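PDB 6D6J: HIT family hydrolase from Legionella pneumophila subsp. pneumophila, which probably hydrolyses nucleotide-type substrates through a histidine-triad active site, and binds a zinc ion. Local coordinates for residues T44-P50 with H105-L111; K51-I57 with Q101-I106. The contacts are given in a common frame with arbitrary orientation. Residue numbers count along the deposited sequence, not the author numbering.

Interaction 1: T44-P50 with H105-L111. With ZN (zinc ion), chain G.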
loop_
_atom_site.group_PDB
_atom_site.type_symbol
_atom_site.label_atom_id
_atom_site.label_comp_id
_atom_site.label_asym_id
_atom_site.label_seq_id
_atom_site.Cartn_x
_atom_site.Cartn_y
_atom_site.Cartn_z
ATOM N N THR B 44 10.213 13.611 -2.596
ATOM C CA THR B 44 10.706 12.632 -1.632
ATOM C C THR B 44 10.137 11.270 -2.003
ATOM O O THR B 44 8.919 11.129 -2.199
ATOM C CB THR B 44 10.305 12.987 -0.192
ATOM O OG1 THR B 44 10.965 14.195 0.190
ATOM C CG2 THR B 44 10.683 11.888 0.811
ATOM N N HIS B 45 11.006 10.263 -2.085
ATOM C CA HIS B 45 10.576 8.908 -2.435
ATOM C C HIS B 45 11.376 7.922 -1.588
ATOM O O HIS B 45 12.587 7.743 -1.785
ATOM C CB HIS B 45 10.766 8.681 -3.934
ATOM C CG HIS B 45 10.229 7.385 -4.448
ATOM N ND1 HIS B 45 10.122 7.149 -5.803
ATOM C CD2 HIS B 45 9.822 6.251 -3.824
ATOM C CE1 HIS B 45 9.667 5.924 -5.991
ATOM N NE2 HIS B 45 9.464 5.359 -4.810
ATOM N N LEU B 46 10.702 7.288 -0.639
ATOM C CA LEU B 46 11.330 6.377 0.306
ATOM C C LEU B 46 10.794 4.969 0.087
ATOM O O LEU B 46 9.688 4.772 -0.425
ATOM C CB LEU B 46 11.090 6.852 1.748
ATOM C CG LEU B 46 11.571 8.297 1.994
ATOM C CD1 LEU B 46 11.112 8.829 3.335
ATOM C CD2 LEU B 46 13.087 8.431 1.861
ATOM N N LEU B 47 11.593 3.991 0.501
ATOM C CA LEU B 47 11.244 2.577 0.433
ATOM C C LEU B 47 11.310 2.002 1.838
ATOM O O LEU B 47 12.284 2.243 2.560
ATOM C CB LEU B 47 12.257 1.828 -0.444
ATOM C CG LEU B 47 12.330 2.344 -1.882
ATOM C CD1 LEU B 47 13.477 1.710 -2.650
ATOM C CD2 LEU B 47 11.015 2.117 -2.597
ATOM N N ILE B 48 10.280 1.258 2.237
ATOM C CA ILE B 48 10.238 0.605 3.545
ATOM C C ILE B 48 10.199 -0.893 3.281
ATOM O O ILE B 48 9.309 -1.383 2.568
ATOM C CB ILE B 48 9.043 1.064 4.409
ATOM C CG1 ILE B 48 8.974 2.606 4.566
ATOM C CG2 ILE B 48 9.141 0.428 5.800
ATOM C CD1 ILE B 48 8.308 3.373 3.443
ATOM N N ILE B 49 11.181 -1.613 3.818
ATOM C CA ILE B 49 11.340 -3.041 3.518
ATOM C C ILE B 49 11.425 -3.863 4.796
ATOM O O ILE B 49 11.912 -3.375 5.833
ATOM C CB ILE B 49 12.571 -3.334 2.629
ATOM C CG1 ILE B 49 13.909 -3.136 3.382
ATOM C CG2 ILE B 49 12.512 -2.519 1.356
ATOM C CD1 ILE B 49 15.090 -3.733 2.646
ATOM N N PRO B 50 11.016 -5.127 4.756
ATOM C CA PRO B 50 11.440 -6.054 5.811
ATOM C C PRO B 50 12.914 -6.398 5.637
ATOM O O PRO B 50 13.427 -6.457 4.516
ATOM C CB PRO B 50 10.569 -7.289 5.549
ATOM C CG PRO B 50 10.379 -7.306 4.054
ATOM C CD PRO B 50 10.373 -5.831 3.627
ATOM N N HIS B 105 12.023 -8.322 -3.658
ATOM C CA HIS B 105 12.045 -8.267 -2.197
ATOM C C HIS B 105 11.012 -7.202 -1.863
ATOM O O HIS B 105 11.108 -6.084 -2.377
ATOM C CB HIS B 105 13.446 -7.855 -1.735
ATOM C CG HIS B 105 13.633 -7.793 -0.244
ATOM N ND1 HIS B 105 14.700 -8.405 0.391
ATOM C CD2 HIS B 105 12.950 -7.129 0.722
ATOM C CE1 HIS B 105 14.650 -8.133 1.685
ATOM N NE2 HIS B 105 13.609 -7.348 1.911
ATOM N N ILE B 106 10.001 -7.543 -1.054
ATOM C CA ILE B 106 8.878 -6.627 -0.892
ATOM C C ILE B 106 9.349 -5.264 -0.395
ATOM O O ILE B 106 10.287 -5.138 0.407
ATOM C CB ILE B 106 7.731 -7.204 -0.040
ATOM C CG1 ILE B 106 8.192 -7.568 1.364
ATOM C CG2 ILE B 106 7.118 -8.405 -0.710
ATOM C CD1 ILE B 106 7.036 -7.971 2.267
ATOM N N HIS B 107 8.676 -4.227 -0.888
ATOM C CA HIS B 107 9.011 -2.857 -0.532
ATOM C C HIS B 107 7.766 -2.005 -0.669
ATOM O O HIS B 107 7.040 -2.093 -1.659
ATOM C CB HIS B 107 10.154 -2.294 -1.392
ATOM C CG HIS B 107 9.988 -2.515 -2.867
ATOM N ND1 HIS B 107 10.180 -3.747 -3.457
ATOM C CD2 HIS B 107 9.734 -1.651 -3.878
ATOM C CE1 HIS B 107 10.017 -3.640 -4.764
ATOM N NE2 HIS B 107 9.736 -2.380 -5.047
ATOM N N LEU B 108 7.529 -1.175 0.327
ATOM C CA LEU B 108 6.463 -0.184 0.272
ATOM C C LEU B 108 7.063 1.144 -0.183
ATOM O O LEU B 108 8.019 1.643 0.429
ATOM C CB LEU B 108 5.834 -0.032 1.656
ATOM C CG LEU B 108 4.668 0.951 1.787
ATOM C CD1 LEU B 108 3.576 0.601 0.787
ATOM C CD2 LEU B 108 4.111 0.858 3.201
ATOM N N HIS B 109 6.502 1.718 -1.252
ATOM C CA HIS B 109 6.924 3.035 -1.712
ATOM C C HIS B 109 6.170 4.112 -0.951
ATOM O O HIS B 109 4.947 4.030 -0.794
ATOM C CB HIS B 109 6.566 3.238 -3.183
ATOM C CG HIS B 109 7.250 2.315 -4.125
ATOM N ND1 HIS B 109 8.447 2.629 -4.738
ATOM C CD2 HIS B 109 6.876 1.106 -4.605
ATOM C CE1 HIS B 109 8.801 1.627 -5.523
ATOM N NE2 HIS B 109 7.853 0.704 -5.478
ATOM N N LEU B 110 6.898 5.137 -0.512
ATOM C CA LEU B 110 6.323 6.320 0.120
ATOM C C LEU B 110 6.725 7.513 -0.738
ATOM O O LEU B 110 7.917 7.833 -0.837
ATOM C CB LEU B 110 6.850 6.452 1.548
ATOM C CG LEU B 110 6.702 7.800 2.262
ATOM C CD1 LEU B 110 5.278 8.311 2.286
ATOM C CD2 LEU B 110 7.256 7.678 3.672
ATOM N N LEU B 111 5.747 8.147 -1.380
ATOM C CA LEU B 111 5.997 9.234 -2.330
ATOM C C LEU B 111 5.298 10.498 -1.857
ATOM O O LEU B 111 4.098 10.472 -1.559
ATOM C CB LEU B 111 5.433 8.883 -3.714
ATOM C CG LEU B 111 5.961 7.599 -4.351
ATOM C CD1 LEU B 111 4.934 6.480 -4.268
ATOM C CD2 LEU B 111 6.382 7.847 -5.805
HETATM ZN ZN ZN G . 16.071 -9.761 -0.405
#

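Interaction 2: K51-I57 with Q101-I106. With ZN (zinc ion), chain G.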
loop_
_atom_site.group_PDB
_atom_site.type_symbol
_atom_site.label_atom_id
_atom_site.label_comp_id
_atom_site.label_asym_id
_atom_site.label_seq_id
_atom_site.Cartn_x
_atom_site.Cartn_y
_atom_site.Cartn_z
ATOM N N LYS B 51 13.600 -6.652 6.756
ATOM C CA LYS B 51 14.941 -7.223 6.653
ATOM C C LYS B 51 14.882 -8.682 6.189
ATOM O O LYS B 51 15.762 -9.143 5.460
ATOM C CB LYS B 51 15.671 -7.048 7.986
ATOM C CG LYS B 51 16.013 -5.596 8.299
ATOM C CD LYS B 51 16.683 -5.477 9.674
ATOM C CE LYS B 51 17.283 -4.117 9.872
ATOM N NZ LYS B 51 17.969 -4.038 11.192
ATOM N N LYS B 52 13.844 -9.414 6.577
ATOM C CA LYS B 52 13.594 -10.748 6.036
ATOM C C LYS B 52 13.329 -10.667 4.531
ATOM O O LYS B 52 12.606 -9.782 4.059
ATOM C CB LYS B 52 12.350 -11.338 6.728
ATOM C CG LYS B 52 11.935 -12.728 6.213
ATOM C CD LYS B 52 10.773 -13.258 7.003
ATOM C CE LYS B 52 10.368 -14.634 6.554
ATOM N NZ LYS B 52 9.375 -15.217 7.480
ATOM N N HIS B 53 13.901 -11.605 3.769
ATOM C CA HIS B 53 13.643 -11.671 2.338
ATOM C C HIS B 53 12.300 -12.343 2.072
ATOM O O HIS B 53 12.114 -13.529 2.365
ATOM C CB HIS B 53 14.759 -12.423 1.622
ATOM C CG HIS B 53 14.553 -12.488 0.146
ATOM N ND1 HIS B 53 14.946 -11.477 -0.711
ATOM C CD2 HIS B 53 13.938 -13.419 -0.616
ATOM C CE1 HIS B 53 14.600 -11.803 -1.943
ATOM N NE2 HIS B 53 13.981 -12.969 -1.913
ATOM N N ILE B 54 11.365 -11.582 1.512
ATOM C CA ILE B 54 10.081 -12.080 1.034
ATOM C C ILE B 54 9.943 -11.511 -0.369
ATOM O O ILE B 54 10.074 -10.299 -0.549
ATOM C CB ILE B 54 8.915 -11.609 1.927
ATOM C CG1 ILE B 54 9.115 -12.024 3.396
ATOM C CG2 ILE B 54 7.607 -12.142 1.369
ATOM C CD1 ILE B 54 8.094 -11.390 4.349
ATOM N N ALA B 55 9.696 -12.369 -1.363
ATOM C CA ALA B 55 9.843 -11.932 -2.750
ATOM C C ALA B 55 8.740 -10.972 -3.185
ATOM O O ALA B 55 9.021 -9.935 -3.797
ATOM C CB ALA B 55 9.885 -13.126 -3.705
ATOM N N THR B 56 7.475 -11.339 -2.949
ATOM C CA THR B 56 6.331 -10.536 -3.382
ATOM C C THR B 56 5.251 -10.560 -2.308
ATOM O O THR B 56 5.265 -11.396 -1.399
ATOM C CB THR B 56 5.689 -11.042 -4.689
ATOM O OG1 THR B 56 4.909 -12.210 -4.414
ATOM C CG2 THR B 56 6.725 -11.333 -5.774
ATOM N N ILE B 57 4.268 -9.665 -2.453
ATOM C CA ILE B 57 3.121 -9.680 -1.547
ATOM C C ILE B 57 2.427 -11.034 -1.570
ATOM O O ILE B 57 1.856 -11.455 -0.559
ATOM C CB ILE B 57 2.145 -8.540 -1.922
ATOM C CG1 ILE B 57 2.796 -7.161 -1.696
ATOM C CG2 ILE B 57 0.809 -8.665 -1.180
ATOM C CD1 ILE B 57 3.096 -6.816 -0.236
ATOM N N GLN B 101 6.700 -4.278 -10.349
ATOM C CA GLN B 101 7.766 -4.716 -9.458
ATOM C C GLN B 101 8.985 -5.131 -10.268
ATOM O O GLN B 101 8.866 -5.907 -11.215
ATOM C CB GLN B 101 7.284 -5.897 -8.610
ATOM C CG GLN B 101 8.339 -6.354 -7.610
ATOM C CD GLN B 101 7.839 -7.366 -6.600
ATOM O OE1 GLN B 101 6.735 -7.911 -6.719
ATOM N NE2 GLN B 101 8.649 -7.611 -5.580
ATOM N N GLU B 102 10.152 -4.627 -9.892
ATOM C CA GLU B 102 11.403 -5.025 -10.539
ATOM C C GLU B 102 12.362 -5.736 -9.602
ATOM O O GLU B 102 13.097 -6.639 -10.034
ATOM C CB GLU B 102 12.107 -3.796 -11.131
ATOM N N VAL B 103 12.392 -5.345 -8.330
ATOM C CA VAL B 103 13.233 -5.971 -7.322
ATOM C C VAL B 103 12.343 -6.908 -6.527
ATOM O O VAL B 103 11.324 -6.484 -5.958
ATOM C CB VAL B 103 13.897 -4.927 -6.408
ATOM C CG1 VAL B 103 14.697 -5.616 -5.309
ATOM C CG2 VAL B 103 14.807 -4.018 -7.212
ATOM N N TYR B 104 12.735 -8.183 -6.476
ATOM C CA TYR B 104 11.909 -9.237 -5.882
ATOM C C TYR B 104 12.214 -9.426 -4.388
ATOM O O TYR B 104 12.576 -10.493 -3.899
ATOM C CB TYR B 104 11.951 -10.516 -6.732
ATOM C CG TYR B 104 11.074 -10.292 -7.936
ATOM C CD1 TYR B 104 11.555 -9.665 -9.078
ATOM C CD2 TYR B 104 9.716 -10.570 -7.874
ATOM C CE1 TYR B 104 10.707 -9.377 -10.146
ATOM C CE2 TYR B 104 8.879 -10.304 -8.914
ATOM C CZ TYR B 104 9.365 -9.715 -10.052
ATOM O OH TYR B 104 8.490 -9.449 -11.079
ATOM N N HIS B 105 12.023 -8.322 -3.658
ATOM C CA HIS B 105 12.045 -8.267 -2.197
ATOM C C HIS B 105 11.012 -7.202 -1.863
ATOM O O HIS B 105 11.108 -6.084 -2.377
ATOM C CB HIS B 105 13.446 -7.855 -1.735
ATOM C CG HIS B 105 13.633 -7.793 -0.244
ATOM N ND1 HIS B 105 14.700 -8.405 0.391
ATOM C CD2 HIS B 105 12.950 -7.129 0.722
ATOM C CE1 HIS B 105 14.650 -8.133 1.685
ATOM N NE2 HIS B 105 13.609 -7.348 1.911
ATOM N N ILE B 106 10.001 -7.543 -1.054
ATOM C CA ILE B 106 8.878 -6.627 -0.892
ATOM C C ILE B 106 9.349 -5.264 -0.395
ATOM O O ILE B 106 10.287 -5.138 0.407
ATOM C CB ILE B 106 7.731 -7.204 -0.040
ATOM C CG1 ILE B 106 8.192 -7.568 1.364
ATOM C CG2 ILE B 106 7.118 -8.405 -0.710
ATOM C CD1 ILE B 106 7.036 -7.971 2.267
HETATM ZN ZN ZN G . 16.071 -9.761 -0.405
HETATM O O HOH W 1 13.369 -13.009 -4.711
HETATM O O HOH W 2 5.369 -7.505 -4.287
#

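Interaction 1: T44-P50 with H105-L111
Four main-chain hydrogen bonds pair these neighbouring strands of the antiparallel HIT-fold sheet: Leu-46 N to Leu-110 O and Leu-110 N to Leu-46 O (2.8 Å each), then Ile-48 N to Leu-108 O and Leu-108 N to Ile-48 O (2.9 Å each). Strands 44-50 and 108-111 run at 158°, close to antiparallel. Past the last pair, His-105 NE2 donates to Pro-50 O (2.8 Å) while its ND1 ligates zinc at 2.1 Å. The predicted histidine triad spans 105-109; His-107, the predicted nucleophile, donates from ND1 to His-105 O (2.7 Å), consistent with NE2 serving as the attacking atom. His-45 NE2 and His-109 ND1 share a hydrogen bond of 2.9 Å, and Trp-118 of the second subunit meets the His-109 ring. Leu-46, Ile-48, Leu-108 and Leu-110 share the face covered by helix 62-81, with Ile-48 CD1 3.9 Å from Leu-110 CB. On the face of the His-45 ring, Leu-111 CD2 makes a CH-pi contact, 3.9 Å from the centroid and 13° off the normal.

Interaction 2: K51-I57 with Q101-I106
His-53 sets its ring obliquely beside that of His-105, with centroids 5.1 Å apart and planes at 82°. The zinc ion accounts for this closeness: His-53 ND1 and His-105 ND1 each lie 2.1 Å from ZN. The 3.3 Å from His-53 ND1 to His-105 ND1 therefore separates co-ligands and is no hydrogen bond. Cys-11 and Cys-14 complete the Cys2His2 site. The other ring nitrogen of His-53, NE2, donates to water 1 (2.9 Å), which in turn donates to Tyr-104 O (2.8 Å).

Direct main-chain pairing is sparse. Ile-106 N donates to Ile-54 O at 2.8 Å, and that carbonyl also receives a CA-H...O contact from His-105 CA (3.3 Å). Ala-55 CA approaches Tyr-104 O equally closely, at 3.3 Å, where Tyr-104 centres an inverse gamma turn. Neither segment is a regular strand here: in this HIT-fold protein, 51-57 leads from strand 44-50 towards helix 62-81. The loop 101-106 approaches strand 108-112, carrying the first residues of the predicted histidine triad.

Gln-101 NE2 joins the two loops by donating to Ala-55 O (3.0 Å) as well as to Val-103 O within its own segment (2.9 Å). Water 2 lies 2.8 Å from Gln-101 OE1, which also takes a hydrogen bond from Asn-96 N, and accepts from Ile-57 N at 3.0 Å. Thr-56 CG2 meets the edge of the Tyr-104 ring, 3.7 Å from CD2. Ile-106 CG2 lies against the Thr-56 backbone, 3.3 Å from Thr-56 C; the apolar pairs are Ile-106 CD1 with Ile-54 CB (4.1 Å) and Ile-106 CG2 with Ile-57 CD1 (4.4 Å).

Overall arrangement
Interaction 1 is core: its centre lies about 1 Å from that of the chain, and 13 of its 14 touching residues are buried. Interaction 2 is centred about 10 Å from the chain centre and only partly buried, with 475 Å² covered against 675 Å². Main-chain strand pairing in the first gives way to a single main-chain bond, Gln-101 and two waters in the second. Both touch zinc, interaction 1 through His-105 and interaction 2 through His-53 and His-105. Interaction 2 is nested in sequence inside the loop that interaction 1 closes. Shared Ile-106 packs on Pro-50 in one and Ile-54 in the other. A further touch joins His-107 CE1 to Gln-101 CG at 4.3 Å.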